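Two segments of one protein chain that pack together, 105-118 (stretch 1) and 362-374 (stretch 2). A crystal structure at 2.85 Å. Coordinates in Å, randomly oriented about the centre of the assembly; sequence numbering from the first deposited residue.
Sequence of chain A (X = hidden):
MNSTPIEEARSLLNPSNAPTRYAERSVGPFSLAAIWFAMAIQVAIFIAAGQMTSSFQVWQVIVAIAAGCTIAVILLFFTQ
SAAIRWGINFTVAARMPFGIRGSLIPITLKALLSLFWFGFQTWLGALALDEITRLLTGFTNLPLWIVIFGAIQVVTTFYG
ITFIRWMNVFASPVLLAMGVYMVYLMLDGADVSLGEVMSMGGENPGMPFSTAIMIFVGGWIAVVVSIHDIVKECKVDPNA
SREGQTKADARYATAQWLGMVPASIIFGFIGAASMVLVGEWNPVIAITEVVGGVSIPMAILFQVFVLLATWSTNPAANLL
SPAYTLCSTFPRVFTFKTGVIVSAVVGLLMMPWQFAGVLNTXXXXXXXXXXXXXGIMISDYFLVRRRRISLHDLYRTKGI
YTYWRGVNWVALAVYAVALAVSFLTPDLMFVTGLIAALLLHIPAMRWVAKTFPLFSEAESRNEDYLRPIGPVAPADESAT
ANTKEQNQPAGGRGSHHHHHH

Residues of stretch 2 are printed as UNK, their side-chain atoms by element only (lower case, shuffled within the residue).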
# COMPACT_ATOMS: atom_id res chain seq x y z
N ILE A 105 -3.05 18.52 5.49
CA ILE A 105 -3.66 17.92 6.70
C ILE A 105 -3.88 16.40 6.61
O ILE A 105 -3.16 15.67 7.27
CB ILE A 105 -4.94 18.69 7.12
CG1 ILE A 105 -4.53 19.97 7.86
CG2 ILE A 105 -5.82 17.82 7.97
CD1 ILE A 105 -5.37 21.19 7.53
N PRO A 106 -4.83 15.91 5.77
CA PRO A 106 -4.93 14.46 5.59
C PRO A 106 -3.62 13.80 5.13
O PRO A 106 -3.32 12.71 5.58
CB PRO A 106 -5.98 14.31 4.49
CG PRO A 106 -5.94 15.62 3.78
CD PRO A 106 -5.81 16.59 4.90
N ILE A 107 -2.87 14.42 4.23
CA ILE A 107 -1.63 13.80 3.76
C ILE A 107 -0.63 13.59 4.89
O ILE A 107 0.14 12.64 4.85
CB ILE A 107 -1.00 14.62 2.63
CG1 ILE A 107 -1.50 14.11 1.28
CG2 ILE A 107 0.52 14.60 2.68
CD1 ILE A 107 -1.41 15.17 0.21
N THR A 108 -0.64 14.47 5.88
CA THR A 108 0.23 14.30 7.05
C THR A 108 -0.22 13.11 7.90
O THR A 108 0.60 12.35 8.43
CB THR A 108 0.29 15.57 7.89
OG1 THR A 108 1.11 16.52 7.21
CG2 THR A 108 0.90 15.27 9.26
N LEU A 109 -1.53 12.96 8.00
CA LEU A 109 -2.11 11.76 8.58
C LEU A 109 -1.50 10.53 7.90
O LEU A 109 -1.01 9.63 8.56
CB LEU A 109 -3.64 11.79 8.43
CG LEU A 109 -4.44 11.36 9.67
CD1 LEU A 109 -5.56 12.37 10.06
CD2 LEU A 109 -4.96 9.93 9.48
N LYS A 110 -1.50 10.50 6.58
CA LYS A 110 -1.10 9.30 5.86
C LYS A 110 0.42 9.08 5.88
O LYS A 110 0.89 7.95 5.99
CB LYS A 110 -1.63 9.35 4.43
CG LYS A 110 -1.69 8.00 3.71
CD LYS A 110 -0.33 7.64 3.16
CE LYS A 110 -0.26 6.17 2.74
NZ LYS A 110 1.03 5.78 2.03
N ALA A 111 1.19 10.15 5.75
CA ALA A 111 2.64 10.00 5.79
C ALA A 111 3.10 9.45 7.13
O ALA A 111 4.13 8.79 7.18
CB ALA A 111 3.33 11.32 5.47
N LEU A 112 2.33 9.70 8.20
CA LEU A 112 2.64 9.16 9.55
C LEU A 112 2.50 7.63 9.70
O LEU A 112 3.41 6.97 10.22
CB LEU A 112 1.81 9.87 10.64
CG LEU A 112 2.31 11.24 11.10
CD1 LEU A 112 1.28 11.97 11.98
CD2 LEU A 112 3.68 11.16 11.81
N LEU A 113 1.38 7.07 9.27
CA LEU A 113 1.26 5.62 9.19
C LEU A 113 2.43 5.01 8.40
O LEU A 113 3.10 4.10 8.88
CB LEU A 113 -0.02 5.21 8.50
CG LEU A 113 -1.31 5.29 9.29
CD1 LEU A 113 -2.37 4.47 8.56
CD2 LEU A 113 -1.07 4.76 10.68
N SER A 114 2.65 5.51 7.19
CA SER A 114 3.63 4.93 6.30
C SER A 114 5.00 4.88 6.95
O SER A 114 5.66 3.83 6.92
CB SER A 114 3.69 5.74 5.00
OG SER A 114 2.91 5.13 3.99
N LEU A 115 5.41 6.00 7.53
CA LEU A 115 6.69 6.14 8.21
C LEU A 115 6.82 5.19 9.41
O LEU A 115 7.88 4.62 9.64
CB LEU A 115 6.86 7.57 8.70
CG LEU A 115 7.41 8.53 7.66
CD1 LEU A 115 7.92 9.80 8.36
CD2 LEU A 115 8.50 7.80 6.90
N PHE A 116 5.75 5.06 10.19
CA PHE A 116 5.71 4.09 11.27
C PHE A 116 6.01 2.67 10.75
O PHE A 116 7.01 2.06 11.13
CB PHE A 116 4.35 4.12 11.97
CG PHE A 116 4.23 3.17 13.14
CD1 PHE A 116 3.71 1.89 12.97
CD2 PHE A 116 4.64 3.56 14.42
CE1 PHE A 116 3.60 1.01 14.05
CE2 PHE A 116 4.54 2.70 15.49
CZ PHE A 116 4.01 1.41 15.31
N TRP A 117 5.14 2.16 9.88
CA TRP A 117 5.33 0.81 9.39
C TRP A 117 6.66 0.58 8.69
O TRP A 117 7.18 -0.53 8.75
CB TRP A 117 4.16 0.39 8.51
CG TRP A 117 2.89 0.28 9.26
CD1 TRP A 117 1.75 0.99 9.06
CD2 TRP A 117 2.62 -0.60 10.36
NE1 TRP A 117 0.78 0.61 9.95
CE2 TRP A 117 1.29 -0.36 10.77
CE3 TRP A 117 3.37 -1.55 11.05
CZ2 TRP A 117 0.69 -1.03 11.83
CZ3 TRP A 117 2.79 -2.22 12.11
CH2 TRP A 117 1.46 -1.96 12.49
N PHE A 118 7.22 1.59 8.04
CA PHE A 118 8.57 1.44 7.50
C PHE A 118 9.62 0.99 8.55
O PHE A 118 10.45 0.13 8.26
CB PHE A 118 9.07 2.71 6.80
CG PHE A 118 10.53 2.63 6.44
CD1 PHE A 118 10.95 1.87 5.35
CD2 PHE A 118 11.49 3.24 7.23
CE1 PHE A 118 12.28 1.74 5.03
CE2 PHE A 118 12.82 3.13 6.91
CZ PHE A 118 13.22 2.38 5.81
N UNK A 362 -4.79 1.80 18.30
CA UNK A 362 -4.74 3.19 17.86
C UNK A 362 -4.53 3.26 16.35
O UNK A 362 -5.19 4.04 15.67
c UNK A 362 -3.63 3.94 18.59
c UNK A 362 -4.60 6.27 18.52
c UNK A 362 -3.54 5.41 18.24
c UNK A 362 -3.36 8.15 17.62
c UNK A 362 -2.29 7.30 17.34
c UNK A 362 -2.38 5.93 17.66
c UNK A 362 -4.52 7.63 18.21
N UNK A 363 -3.60 2.45 15.84
CA UNK A 363 -3.25 2.42 14.40
C UNK A 363 -4.35 1.86 13.50
O UNK A 363 -4.49 2.28 12.36
c UNK A 363 -1.97 1.62 14.15
c UNK A 363 -0.63 2.19 14.60
c UNK A 363 -0.43 3.61 14.11
c UNK A 363 0.46 1.30 14.07
N UNK A 364 -5.11 0.89 14.00
CA UNK A 364 -6.24 0.37 13.26
C UNK A 364 -7.28 1.45 13.06
O UNK A 364 -8.02 1.43 12.09
n UNK A 364 -8.19 -2.46 12.79
c UNK A 364 -6.96 -2.06 13.11
o UNK A 364 -5.93 -2.65 12.73
c UNK A 364 -6.86 -0.82 13.99
N UNK A 365 -7.34 2.40 14.00
CA UNK A 365 -8.19 3.58 13.88
C UNK A 365 -7.68 4.55 12.83
O UNK A 365 -8.44 4.98 11.96
c UNK A 365 -10.47 3.22 15.58
c UNK A 365 -9.31 3.99 16.21
c UNK A 365 -8.25 4.35 15.19
c UNK A 365 -9.78 5.30 16.85
N UNK A 366 -6.40 4.93 12.94
CA UNK A 366 -5.81 5.86 12.00
C UNK A 366 -5.94 5.35 10.57
O UNK A 366 -6.26 6.12 9.67
c UNK A 366 -4.36 6.20 12.34
c UNK A 366 -2.73 6.89 14.15
c UNK A 366 -4.83 8.19 13.79
c UNK A 366 -4.19 6.83 13.73
N UNK A 367 -5.72 4.06 10.36
CA UNK A 367 -5.86 3.51 9.01
C UNK A 367 -7.29 3.64 8.53
O UNK A 367 -7.54 4.20 7.48
c UNK A 367 -5.41 2.08 8.94
N UNK A 368 -8.25 3.13 9.28
CA UNK A 368 -9.60 3.18 8.76
C UNK A 368 -10.18 4.61 8.67
O UNK A 368 -11.24 4.80 8.07
o UNK A 368 -10.54 2.45 10.88
c UNK A 368 -10.53 2.20 9.49
N UNK A 369 -9.47 5.59 9.24
CA UNK A 369 -9.84 7.02 9.07
C UNK A 369 -9.27 7.64 7.77
O UNK A 369 -9.02 8.84 7.69
c UNK A 369 -9.40 7.85 10.28
N UNK A 370 -9.05 6.80 6.76
CA UNK A 370 -8.66 7.26 5.45
C UNK A 370 -9.81 6.95 4.48
O UNK A 370 -9.73 7.18 3.28
c UNK A 370 -6.20 6.76 5.94
c UNK A 370 -7.38 6.54 5.01
c UNK A 370 -5.99 8.24 6.19
c UNK A 370 -4.94 6.11 5.37
N UNK A 371 -10.89 6.42 5.03
CA UNK A 371 -12.04 6.09 4.22
C UNK A 371 -12.59 7.32 3.52
O UNK A 371 -12.85 7.27 2.32
N UNK A 372 -12.80 8.43 4.26
CA UNK A 372 -13.19 9.66 3.58
C UNK A 372 -12.11 10.19 2.63
O UNK A 372 -12.46 10.75 1.60
c UNK A 372 -13.46 10.63 4.75
c UNK A 372 -13.01 8.56 5.71
c UNK A 372 -12.81 10.01 5.91
N UNK A 373 -10.84 10.01 2.95
CA UNK A 373 -9.81 10.49 2.03
C UNK A 373 -9.93 9.82 0.67
O UNK A 373 -9.82 10.48 -0.36
c UNK A 373 -7.18 12.24 1.62
c UNK A 373 -8.40 10.29 2.59
c UNK A 373 -7.30 10.72 1.62
c UNK A 373 -5.98 10.06 1.97
N UNK A 374 -10.15 8.51 0.66
CA UNK A 374 -10.30 7.77 -0.60
C UNK A 374 -11.62 8.12 -1.27
O UNK A 374 -11.74 8.07 -2.50
c UNK A 374 -10.23 6.29 -0.35

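Position 362 carries seven side-chain carbons, one followed by a six-membered ring. The ring stays clear of stretch 1. This is Phe362.

Position 363 has four carbons, forked at the second, with the CA-to-CB bond directed toward stretch 1. One branch tip lies 3.2 Å from both Phe116 CE1 and Trp117 CZ2; the other lies 3.7 Å from Leu113 CD2. The fork after a single unbranched carbon makes it Leu363. Both ring approaches are oblique.

Position 364 has two carbons, the second bearing one oxygen and one nitrogen. The nitrogen makes it Asn364. It does not touch stretch 1.

Position 365 has four carbons, forked at the second, and is out of reach on the surface. It is Leu365.

Position 366 repeats that fork, but its CA-to-CB bond points toward stretch 1. Its CB is 4.0 Å from Leu113 CD2, and its backbone O is 4.0 Å from Leu109 CD2. It is Leu366.

Position 367 has one carbon. Its CA is 3.6 Å from Leu113 CD1, and its CB is 3.9 Å from the same atom. It is Ala367, and the short side chain leaves the backbone open to Leu113.

Position 368 has one carbon and then one oxygen, so it is Ser368. Its CA-to-CB bond points away, and its OG donates to Asn364 O at 3.0 Å, within its own helix.

Position 369 has one carbon and is Ala369. Here the chain leaves helical geometry.

Position 370 has four carbons, forked at the second. Its CA-to-CB bond points sideways, but the tips come nearer. One branch tip lies 3.8 Å from Leu109 CD2 and the other 4.1 Å from Lys110 CG. It is Leu370.

Position 371 has no side-chain atoms and is Gly371.

Position 372 has three carbons closing onto the backbone N. It is Pro372, out of reach.

Position 373 has four carbons, forked at the second, and its CA-to-CB bond points toward stretch 1. One branch tip is 3.7 Å from Pro106 CB. It is Leu373.

Position 374 has one carbon, out of reach, and is Ala374.

The contact is apolar, with no hydrogen bond between the stretches. Helix 362-368 runs at 136° to helix 105-118, closer to antiparallel than parallel. The nearest CA pairs run in opposite order and carry on past that helix: Leu113 with Ala367, Lys110 with Leu370, Pro106 with Leu373. Leu113 is central, touching Leu363, Leu366, Ala367 and Leu370. Lys110 contributes its aliphatic part, while its NZ donates to Ser114 OG at 2.8 Å.

Stretch 2 362-374: FLNLLASALGPLA
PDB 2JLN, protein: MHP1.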